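PDB 5WUT: ULam111 from Flavobacterium sp., which probably hydrolyses the beta-1,3-glycosidic bonds of laminarin, as a family 16 glycoside hydrolase with a beta-jelly roll fold. Local coordinates for residues E79-Y84 with D197-F202; I119-Y124 with Y163-T168; T134-T139 with D170-F175. All blocks are in the same frame, centred on the assembly; numbering follows the deposited sequence.

Contact 1: residues E79-Y84 with D197-F202; sequences EFQYGY and DQPFYF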
loop_
_atom_site.group_PDB
_atom_site.type_symbol
_atom_site.label_atom_id
_atom_site.label_comp_id
_atom_site.label_asym_id
_atom_site.label_seq_id
_atom_site.Cartn_x
_atom_site.Cartn_y
_atom_site.Cartn_z
ATOM N N GLU A 79 -7.997 0.128 -27.148
ATOM C CA GLU A 79 -8.721 -0.784 -26.264
ATOM C C GLU A 79 -7.887 -2.036 -26.008
ATOM O O GLU A 79 -7.134 -2.492 -26.879
ATOM C CB GLU A 79 -10.092 -1.151 -26.849
ATOM C CG GLU A 79 -10.959 0.077 -27.161
ATOM C CD GLU A 79 -12.422 -0.253 -27.419
ATOM O OE1 GLU A 79 -12.736 -1.438 -27.650
ATOM O OE2 GLU A 79 -13.272 0.685 -27.402
ATOM N N PHE A 80 -8.002 -2.565 -24.792
ATOM C CA PHE A 80 -7.202 -3.709 -24.355
ATOM C C PHE A 80 -8.004 -4.704 -23.538
ATOM O O PHE A 80 -8.898 -4.328 -22.789
ATOM C CB PHE A 80 -5.995 -3.218 -23.543
ATOM C CG PHE A 80 -5.121 -2.277 -24.313
ATOM C CD1 PHE A 80 -4.129 -2.770 -25.140
ATOM C CD2 PHE A 80 -5.327 -0.916 -24.255
ATOM C CE1 PHE A 80 -3.333 -1.910 -25.881
ATOM C CE2 PHE A 80 -4.545 -0.050 -24.998
ATOM C CZ PHE A 80 -3.533 -0.562 -25.803
ATOM N N GLN A 81 -7.679 -5.984 -23.699
ATOM C CA GLN A 81 -8.269 -7.044 -22.891
ATOM C C GLN A 81 -7.160 -7.727 -22.105
ATOM O O GLN A 81 -6.275 -8.365 -22.707
ATOM C CB GLN A 81 -9.003 -8.060 -23.760
ATOM C CG GLN A 81 -9.679 -9.162 -22.967
ATOM C CD GLN A 81 -10.476 -10.112 -23.846
ATOM O OE1 GLN A 81 -10.979 -9.726 -24.907
ATOM N NE2 GLN A 81 -10.596 -11.362 -23.409
ATOM N N TYR A 82 -7.220 -7.552 -20.778
ATOM C CA TYR A 82 -6.255 -8.036 -19.786
ATOM C C TYR A 82 -4.953 -7.251 -19.831
ATOM O O TYR A 82 -4.634 -6.582 -20.816
ATOM C CB TYR A 82 -5.946 -9.545 -19.951
ATOM C CG TYR A 82 -7.164 -10.439 -20.053
ATOM C CD1 TYR A 82 -8.282 -10.234 -19.260
ATOM C CD2 TYR A 82 -7.190 -11.503 -20.948
ATOM C CE1 TYR A 82 -9.401 -11.034 -19.373
ATOM C CE2 TYR A 82 -8.301 -12.319 -21.065
ATOM C CZ TYR A 82 -9.400 -12.092 -20.276
ATOM O OH TYR A 82 -10.499 -12.908 -20.402
ATOM N N GLY A 83 -4.200 -7.342 -18.743
ATOM C CA GLY A 83 -2.888 -6.736 -18.692
ATOM C C GLY A 83 -2.573 -6.128 -17.345
ATOM O O GLY A 83 -3.411 -6.104 -16.447
ATOM N N TYR A 84 -1.346 -5.658 -17.201
ATOM C CA TYR A 84 -0.988 -4.828 -16.070
ATOM C C TYR A 84 -1.051 -3.401 -16.579
ATOM O O TYR A 84 -0.305 -3.023 -17.479
ATOM C CB TYR A 84 0.401 -5.163 -15.510
ATOM C CG TYR A 84 0.631 -4.521 -14.146
ATOM C CD1 TYR A 84 1.145 -3.233 -14.033
ATOM C CD2 TYR A 84 0.315 -5.211 -12.972
ATOM C CE1 TYR A 84 1.336 -2.644 -12.775
ATOM C CE2 TYR A 84 0.517 -4.644 -11.721
ATOM C CZ TYR A 84 1.021 -3.361 -11.631
ATOM O OH TYR A 84 1.195 -2.807 -10.379
ATOM N N ASP A 197 -14.176 -10.175 -19.725
ATOM C CA ASP A 197 -13.489 -10.935 -20.764
ATOM C C ASP A 197 -13.777 -10.326 -22.131
ATOM O O ASP A 197 -14.266 -10.988 -23.053
ATOM C CB ASP A 197 -13.899 -12.412 -20.719
ATOM C CG ASP A 197 -13.570 -13.071 -19.393
ATOM O OD1 ASP A 197 -12.502 -12.772 -18.818
ATOM O OD2 ASP A 197 -14.375 -13.911 -18.943
ATOM N N GLN A 198 -13.478 -9.033 -22.233
ATOM C CA GLN A 198 -13.626 -8.269 -23.467
ATOM C C GLN A 198 -12.653 -7.103 -23.390
ATOM O O GLN A 198 -12.131 -6.799 -22.316
ATOM C CB GLN A 198 -15.056 -7.766 -23.645
ATOM C CG GLN A 198 -15.471 -6.804 -22.548
ATOM C CD GLN A 198 -16.717 -6.006 -22.877
ATOM O OE1 GLN A 198 -16.997 -5.691 -24.041
ATOM N NE2 GLN A 198 -17.487 -5.686 -21.845
ATOM N N PRO A 199 -12.399 -6.434 -24.522
ATOM C CA PRO A 199 -11.578 -5.221 -24.439
ATOM C C PRO A 199 -12.297 -4.124 -23.654
ATOM O O PRO A 199 -13.537 -4.077 -23.640
ATOM C CB PRO A 199 -11.389 -4.812 -25.909
ATOM C CG PRO A 199 -11.724 -6.062 -26.709
ATOM C CD PRO A 199 -12.785 -6.751 -25.910
ATOM N N PHE A 200 -11.508 -3.275 -23.004
ATOM C CA PHE A 200 -12.009 -2.102 -22.293
ATOM C C PHE A 200 -11.287 -0.863 -22.803
ATOM O O PHE A 200 -10.192 -0.979 -23.334
ATOM C CB PHE A 200 -11.789 -2.259 -20.778
ATOM C CG PHE A 200 -12.912 -2.979 -20.066
ATOM C CD1 PHE A 200 -13.225 -4.302 -20.376
ATOM C CD2 PHE A 200 -13.635 -2.338 -19.068
ATOM C CE1 PHE A 200 -14.281 -4.942 -19.738
ATOM C CE2 PHE A 200 -14.667 -2.983 -18.423
ATOM C CZ PHE A 200 -14.994 -4.282 -18.767
ATOM N N TYR A 201 -11.893 0.313 -22.664
ATOM C CA TYR A 201 -11.204 1.560 -22.993
ATOM C C TYR A 201 -11.015 2.441 -21.765
ATOM O O TYR A 201 -11.637 2.215 -20.727
ATOM C CB TYR A 201 -11.951 2.326 -24.087
ATOM C CG TYR A 201 -13.359 2.780 -23.755
ATOM C CD1 TYR A 201 -13.582 4.010 -23.153
ATOM C CD2 TYR A 201 -14.461 2.001 -24.096
ATOM C CE1 TYR A 201 -14.872 4.463 -22.881
ATOM C CE2 TYR A 201 -15.758 2.441 -23.827
ATOM C CZ TYR A 201 -15.951 3.673 -23.215
ATOM O OH TYR A 201 -17.225 4.147 -22.946
ATOM N N PHE A 202 -10.125 3.422 -21.888
ATOM C CA PHE A 202 -9.746 4.307 -20.781
ATOM C C PHE A 202 -10.590 5.551 -20.719
ATOM O O PHE A 202 -11.026 6.032 -21.748
ATOM C CB PHE A 202 -8.284 4.729 -20.903
ATOM C CG PHE A 202 -7.325 3.593 -20.818
ATOM C CD1 PHE A 202 -7.146 2.930 -19.617
ATOM C CD2 PHE A 202 -6.589 3.193 -21.923
ATOM C CE1 PHE A 202 -6.250 1.871 -19.524
ATOM C CE2 PHE A 202 -5.691 2.130 -21.839
ATOM C CZ PHE A 202 -5.519 1.473 -20.634
#
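Tyr-82 meets Asp-197 through its hydroxyl. OH of Tyr-82 donates to OD1 of Asp-197 at 2.6 Å, and this oxygen lies at the ring edge, close to the ring plane. The carboxylate is turned steeply against the ring, with 74° between the planes. It takes the bond from above its own plane. Trp-194 NE1 is a second partner of the same oxygen. Gln-81 packs with CG over the centre of one Tyr-82 ring face. CG of Gln-81 is anti to the backbone N (chi1 -178°) and lies 3.5 Å from O of Gln-198. Further out, the extended chain follows the 197-198 backbone.

These contacts flank the place in the jelly roll where the end of strand 66-80 pairs with the start of strand 200-208. Phe-80 and Phe-200 form an antiparallel hydrogen-bonded pair. N of Phe-80 is 3.1 Å from O of Phe-200, and N of Phe-200 is 2.8 Å from O of Phe-80. CD2 of Phe-80 is 3.9 Å from CE2 of Phe-202, and the two side chains cross at a slant. Glu-79 lies beside Tyr-201, pointing the same way, its carboxylate 20° from the ring plane. Ser-106 OG and Gly-76 N hold that carboxylate.

Contact 2: residues I119-Y124 with Y163-T168; sequences IDILEY and YAIDWT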
loop_
_atom_site.group_PDB
_atom_site.type_symbol
_atom_site.label_atom_id
_atom_site.label_comp_id
_atom_site.label_asym_id
_atom_site.label_seq_id
_atom_site.Cartn_x
_atom_site.Cartn_y
_atom_site.Cartn_z
ATOM N N ILE A 119 -14.212 -0.479 -14.528
ATOM C CA ILE A 119 -13.076 -0.665 -13.616
ATOM C C ILE A 119 -12.598 0.697 -13.129
ATOM O O ILE A 119 -12.170 1.521 -13.932
ATOM C CB ILE A 119 -11.879 -1.396 -14.290
ATOM C CG1 ILE A 119 -12.350 -2.630 -15.063
ATOM C CG2 ILE A 119 -10.789 -1.734 -13.228
ATOM C CD1 ILE A 119 -11.259 -3.282 -15.886
ATOM N N ASP A 120 -12.683 0.937 -11.820
ATOM C CA ASP A 120 -12.293 2.216 -11.246
ATOM C C ASP A 120 -10.922 2.090 -10.605
ATOM O O ASP A 120 -10.770 1.468 -9.542
ATOM C CB ASP A 120 -13.305 2.686 -10.203
ATOM C CG ASP A 120 -14.666 2.941 -10.787
ATOM O OD1 ASP A 120 -14.747 3.270 -11.978
ATOM O OD2 ASP A 120 -15.652 2.852 -10.035
ATOM N N ILE A 121 -9.931 2.713 -11.233
ATOM C CA ILE A 121 -8.534 2.482 -10.874
ATOM C C ILE A 121 -7.955 3.596 -9.990
ATOM O O ILE A 121 -7.371 3.321 -8.940
ATOM C CB ILE A 121 -7.682 2.328 -12.153
ATOM C CG1 ILE A 121 -8.265 1.218 -13.039
ATOM C CG2 ILE A 121 -6.219 2.055 -11.783
ATOM C CD1 ILE A 121 -7.586 1.105 -14.425
ATOM N N LEU A 122 -8.086 4.850 -10.438
ATOM C CA LEU A 122 -7.785 6.012 -9.613
ATOM C C LEU A 122 -9.119 6.655 -9.292
ATOM O O LEU A 122 -9.824 7.079 -10.194
ATOM C CB LEU A 122 -6.854 7.003 -10.342
ATOM C CG LEU A 122 -6.387 8.299 -9.645
ATOM C CD1 LEU A 122 -5.275 8.891 -10.481
ATOM C CD2 LEU A 122 -7.466 9.368 -9.403
ATOM N N GLU A 123 -9.479 6.697 -8.012
ATOM C CA GLU A 123 -10.702 7.377 -7.581
ATOM C C GLU A 123 -10.426 8.101 -6.280
ATOM O O GLU A 123 -9.994 7.490 -5.298
ATOM C CB GLU A 123 -11.851 6.406 -7.368
ATOM C CG GLU A 123 -12.195 5.561 -8.554
ATOM C CD GLU A 123 -12.946 6.323 -9.625
ATOM O OE1 GLU A 123 -13.506 7.407 -9.335
ATOM O OE2 GLU A 123 -12.976 5.818 -10.769
ATOM N N TYR A 124 -10.690 9.399 -6.267
ATOM C CA TYR A 124 -10.437 10.234 -5.101
ATOM C C TYR A 124 -11.514 11.283 -5.039
ATOM O O TYR A 124 -11.874 11.845 -6.068
ATOM C CB TYR A 124 -9.059 10.878 -5.198
ATOM C CG TYR A 124 -8.707 11.912 -4.158
ATOM C CD1 TYR A 124 -8.778 13.266 -4.462
ATOM C CD2 TYR A 124 -8.235 11.544 -2.896
ATOM C CE1 TYR A 124 -8.424 14.230 -3.519
ATOM C CE2 TYR A 124 -7.877 12.491 -1.962
ATOM C CZ TYR A 124 -7.976 13.834 -2.281
ATOM O OH TYR A 124 -7.622 14.780 -1.354
ATOM N N TYR A 163 -1.169 4.172 -9.728
ATOM C CA TYR A 163 -2.460 3.510 -9.621
ATOM C C TYR A 163 -2.515 2.452 -10.691
ATOM O O TYR A 163 -2.313 2.779 -11.850
ATOM C CB TYR A 163 -3.601 4.519 -9.792
ATOM C CG TYR A 163 -3.549 5.687 -8.837
ATOM C CD1 TYR A 163 -2.744 6.797 -9.087
ATOM C CD2 TYR A 163 -4.338 5.702 -7.689
ATOM C CE1 TYR A 163 -2.708 7.871 -8.201
ATOM C CE2 TYR A 163 -4.316 6.768 -6.818
ATOM C CZ TYR A 163 -3.502 7.853 -7.071
ATOM O OH TYR A 163 -3.489 8.923 -6.177
ATOM N N ALA A 164 -2.743 1.189 -10.323
ATOM C CA ALA A 164 -2.645 0.130 -11.314
ATOM C C ALA A 164 -3.614 -1.015 -11.079
ATOM O O ALA A 164 -4.147 -1.180 -9.981
ATOM C CB ALA A 164 -1.214 -0.411 -11.358
ATOM N N ILE A 165 -3.838 -1.804 -12.129
ATOM C CA ILE A 165 -4.543 -3.074 -12.005
ATOM C C ILE A 165 -3.742 -4.178 -12.672
ATOM O O ILE A 165 -3.006 -3.931 -13.625
ATOM C CB ILE A 165 -5.955 -3.049 -12.631
ATOM C CG1 ILE A 165 -5.908 -2.596 -14.093
ATOM C CG2 ILE A 165 -6.864 -2.142 -11.826
ATOM C CD1 ILE A 165 -7.245 -2.747 -14.822
ATOM N N ASP A 166 -3.872 -5.391 -12.150
ATOM C CA ASP A 166 -3.442 -6.577 -12.882
ATOM C C ASP A 166 -4.710 -7.337 -13.191
ATOM O O ASP A 166 -5.398 -7.827 -12.295
ATOM C CB ASP A 166 -2.447 -7.423 -12.091
ATOM C CG ASP A 166 -1.747 -8.464 -12.972
ATOM O OD1 ASP A 166 -1.718 -8.279 -14.204
ATOM O OD2 ASP A 166 -1.193 -9.434 -12.434
ATOM N N TRP A 167 -5.025 -7.407 -14.474
ATOM C CA TRP A 167 -6.308 -7.876 -14.957
ATOM C C TRP A 167 -6.106 -9.144 -15.760
ATOM O O TRP A 167 -5.381 -9.148 -16.764
ATOM C CB TRP A 167 -6.938 -6.763 -15.802
ATOM C CG TRP A 167 -8.155 -7.093 -16.628
ATOM C CD1 TRP A 167 -9.044 -8.127 -16.466
ATOM C CD2 TRP A 167 -8.611 -6.349 -17.753
ATOM N NE1 TRP A 167 -10.021 -8.071 -17.435
ATOM C CE2 TRP A 167 -9.777 -6.985 -18.238
ATOM C CE3 TRP A 167 -8.135 -5.206 -18.410
ATOM C CZ2 TRP A 167 -10.471 -6.519 -19.349
ATOM C CZ3 TRP A 167 -8.828 -4.747 -19.505
ATOM C CH2 TRP A 167 -9.983 -5.397 -19.965
ATOM N N THR A 168 -6.713 -10.235 -15.298
ATOM C CA THR A 168 -6.670 -11.505 -16.030
ATOM C C THR A 168 -8.076 -12.065 -16.193
ATOM O O THR A 168 -9.045 -11.474 -15.736
ATOM C CB THR A 168 -5.799 -12.564 -15.316
ATOM O OG1 THR A 168 -6.464 -12.981 -14.115
ATOM C CG2 THR A 168 -4.433 -12.012 -14.969
HETATM O O HOH W 1 -5.993 0.765 -8.339
#
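Leu-122 sits on Tyr-163 like a knob on a plate. Its CG lies over the ring centre, 3.7 Å from the centroid and 4° off the normal, a CH-pi contact. CD1 of Leu-122 spreads over the same ring towards CD1 and CE1. CG is anti to the backbone N (chi1 -179°), which carries it over the ring.

Beside this pair, Ile-165 fits its branches against two isoleucines. Its CD1 is 4.0 Å from CG2 of Ile-119 and 3.9 Å from CD1 of Ile-121. Its CG2 presses on CG1 of Ile-121 at 3.8 Å. Ile-121 and Ile-165 cross at about a right angle. CG2 of Ile-121 also rests on the backbone between Tyr-163 and Ala-164. CD1 of Ile-119 reaches over a face of the Trp-167 indole.

Ile-121 and Leu-122 form a classic beta bulge opposite Phe-101, and both point toward strand 163-167. Residues 118-123 read Glu-Ile-Asp-Ile-Leu-Glu, the bulged form of the family 16 active-site signature. Asp-120 and Glu-123 point away from this contact.

One water donates to O of Ile-121 at 3.0 Å and to O of Ala-164 at 3.1 Å. With no direct hydrogen bond between the segments, the association of these two layers rests on the fit of their side chains, and the water gives both carbonyl oxygens a donor.

Contact 3: residues T134-T139 with D170-F175; sequences TSLHTT and DKMDFF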
loop_
_atom_site.group_PDB
_atom_site.type_symbol
_atom_site.label_atom_id
_atom_site.label_comp_id
_atom_site.label_asym_id
_atom_site.label_seq_id
_atom_site.Cartn_x
_atom_site.Cartn_y
_atom_site.Cartn_z
ATOM N N THR A 134 -11.060 1.870 -4.963
ATOM C CA THR A 134 -10.869 0.981 -6.110
ATOM C C THR A 134 -12.108 0.116 -6.193
ATOM O O THR A 134 -12.502 -0.476 -5.188
ATOM C CB THR A 134 -9.616 0.110 -5.970
ATOM O OG1 THR A 134 -9.666 -0.591 -4.720
ATOM C CG2 THR A 134 -8.372 0.972 -6.002
ATOM N N SER A 135 -12.740 0.067 -7.369
ATOM C CA SER A 135 -14.085 -0.496 -7.495
ATOM C C SER A 135 -14.355 -1.136 -8.837
ATOM O O SER A 135 -13.670 -0.860 -9.832
ATOM C CB SER A 135 -15.156 0.578 -7.281
ATOM O OG SER A 135 -14.831 1.472 -6.234
ATOM N N LEU A 136 -15.407 -1.948 -8.847
ATOM C CA LEU A 136 -15.996 -2.521 -10.064
ATOM C C LEU A 136 -17.477 -2.178 -10.099
ATOM O O LEU A 136 -18.117 -2.146 -9.062
ATOM C CB LEU A 136 -15.847 -4.041 -10.119
ATOM C CG LEU A 136 -14.460 -4.666 -10.269
ATOM C CD1 LEU A 136 -13.591 -4.007 -11.330
ATOM C CD2 LEU A 136 -13.773 -4.682 -8.932
ATOM N N HIS A 137 -18.009 -1.923 -11.293
ATOM C CA HIS A 137 -19.452 -1.801 -11.493
ATOM C C HIS A 137 -19.860 -2.781 -12.572
ATOM O O HIS A 137 -19.214 -2.867 -13.627
ATOM C CB HIS A 137 -19.849 -0.385 -11.902
ATOM C CG HIS A 137 -19.509 0.637 -10.877
ATOM N ND1 HIS A 137 -20.434 1.132 -9.984
ATOM C CD2 HIS A 137 -18.332 1.233 -10.575
ATOM C CE1 HIS A 137 -19.844 2.005 -9.188
ATOM N NE2 HIS A 137 -18.567 2.081 -9.524
ATOM N N THR A 138 -20.895 -3.559 -12.282
ATOM C CA THR A 138 -21.392 -4.609 -13.169
ATOM C C THR A 138 -22.906 -4.697 -13.007
ATOM O O THR A 138 -23.466 -4.061 -12.119
ATOM C CB THR A 138 -20.790 -5.976 -12.817
ATOM O OG1 THR A 138 -21.229 -6.334 -11.505
ATOM C CG2 THR A 138 -19.278 -5.934 -12.809
ATOM N N THR A 139 -23.558 -5.547 -13.794
ATOM C CA THR A 139 -24.984 -5.785 -13.556
ATOM C C THR A 139 -25.222 -6.317 -12.135
ATOM O O THR A 139 -26.165 -5.902 -11.453
ATOM C CB THR A 139 -25.562 -6.754 -14.586
ATOM O OG1 THR A 139 -25.717 -6.056 -15.822
ATOM C CG2 THR A 139 -26.927 -7.281 -14.148
ATOM N N ASP A 170 -9.216 -14.423 -14.673
ATOM C CA ASP A 170 -9.642 -15.002 -13.401
ATOM C C ASP A 170 -9.799 -13.989 -12.267
ATOM O O ASP A 170 -10.550 -14.224 -11.319
ATOM C CB ASP A 170 -8.664 -16.084 -12.962
ATOM C CG ASP A 170 -8.659 -17.276 -13.897
ATOM O OD1 ASP A 170 -9.749 -17.760 -14.276
ATOM O OD2 ASP A 170 -7.556 -17.698 -14.273
ATOM N N LYS A 171 -9.074 -12.877 -12.328
ATOM C CA LYS A 171 -9.166 -11.922 -11.235
ATOM C C LYS A 171 -8.720 -10.520 -11.606
ATOM O O LYS A 171 -8.042 -10.303 -12.617
ATOM C CB LYS A 171 -8.359 -12.402 -10.029
ATOM C CG LYS A 171 -6.919 -12.643 -10.320
ATOM C CD LYS A 171 -6.146 -12.833 -9.028
ATOM C CE LYS A 171 -4.716 -13.200 -9.336
ATOM N NZ LYS A 171 -3.975 -12.050 -9.911
ATOM N N MET A 172 -9.121 -9.575 -10.764
ATOM C CA MET A 172 -8.755 -8.179 -10.899
ATOM C C MET A 172 -8.046 -7.730 -9.629
ATOM O O MET A 172 -8.679 -7.649 -8.570
ATOM C CB MET A 172 -10.003 -7.327 -11.139
ATOM C CG MET A 172 -9.729 -5.925 -11.655
ATOM S SD MET A 172 -9.398 -5.931 -13.430
ATOM C CE MET A 172 -11.001 -6.351 -14.097
ATOM N N ASP A 173 -6.747 -7.457 -9.731
ATOM C CA ASP A 173 -5.954 -6.949 -8.604
ATOM C C ASP A 173 -5.749 -5.447 -8.761
ATOM O O ASP A 173 -5.454 -4.981 -9.870
ATOM C CB ASP A 173 -4.572 -7.605 -8.537
ATOM C CG ASP A 173 -4.592 -9.042 -8.047
ATOM O OD1 ASP A 173 -3.682 -9.791 -8.453
ATOM O OD2 ASP A 173 -5.454 -9.435 -7.247
ATOM N N PHE A 174 -5.868 -4.696 -7.669
ATOM C CA PHE A 174 -5.662 -3.253 -7.701
ATOM C C PHE A 174 -4.461 -2.868 -6.841
ATOM O O PHE A 174 -4.333 -3.367 -5.714
ATOM C CB PHE A 174 -6.903 -2.511 -7.182
ATOM C CG PHE A 174 -8.148 -2.690 -8.029
ATOM C CD1 PHE A 174 -8.874 -3.877 -7.991
ATOM C CD2 PHE A 174 -8.633 -1.636 -8.809
ATOM C CE1 PHE A 174 -10.045 -4.026 -8.758
ATOM C CE2 PHE A 174 -9.788 -1.776 -9.562
ATOM C CZ PHE A 174 -10.492 -2.971 -9.543
ATOM N N PHE A 175 -3.599 -1.994 -7.360
ATOM C CA PHE A 175 -2.375 -1.582 -6.671
ATOM C C PHE A 175 -2.256 -0.078 -6.559
ATOM O O PHE A 175 -2.527 0.651 -7.512
ATOM C CB PHE A 175 -1.120 -2.107 -7.393
ATOM C CG PHE A 175 -1.115 -3.583 -7.645
ATOM C CD1 PHE A 175 -1.806 -4.125 -8.721
ATOM C CD2 PHE A 175 -0.367 -4.435 -6.843
ATOM C CE1 PHE A 175 -1.796 -5.481 -8.953
ATOM C CE2 PHE A 175 -0.332 -5.789 -7.079
ATOM C CZ PHE A 175 -1.053 -6.326 -8.140
#
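Strand 134-137 and strand 172-175 run roughly antiparallel, 149° apart and 8.6 Å between axes at closest, and Thr-134 and Phe-174 are the nearest pair. At this spacing side chains, not backbones, make the contact. Phe-174 is the main side chain on its strand. CB of Thr-134 approaches CD2 of Phe-174 at 3.5 Å, and the two side chains slide past each other in opposite directions. CG2 of Thr-134 touches the same carbon of the ring.

Leu-136 meets the far end of the ring. Its CD1 lies at the edge, near the ring plane, 3.7 Å from CZ of Phe-174. Its CD2 is 3.8 Å from both CZ and CE1 of Phe-174. CD1 of Leu-136 also approaches CG of Met-172 at 4.3 Å. Tyr-182 from strand 179-184 packs on Phe-174, Thr-134 and Leu-136 in this part of the jelly-roll interior.

Asp-173 lies on the other side of strand 172-175 from Met-172 and Phe-174. NZ of Lys-171, just before the strand, forms a salt bridge with OD1 of Asp-173 at 2.7 Å, and Arg-152 of the second subunit is a weak, long partner of this oxygen. The facing side has no hydrogen bond across the contact, so apolar packing holds it.

Contacts 2 and 3 are buried, while contact 1 is partly buried. Contact 3 is buried although its centre lies nearly as far from the chain centre as that of contact 1, about 13 Å against 14 Å. Contact 1 is the one with direct hydrogen bonds between its segments; the other two join facing strands by apolar side chains. Contacts 2 and 3 use neighbouring strands in both layers: 118-123 beside 131-137, and 161-167 beside 172-176. Backbone pairs Ala-164 with Phe-175 and Asp-166 with Asp-173 tie them together. Contact 1 reaches contact 2 through Trp-167, whose indole meets the Tyr-82 ring edge-to-face. Its link to contact 3 is lighter, Tyr-84 against Phe-175.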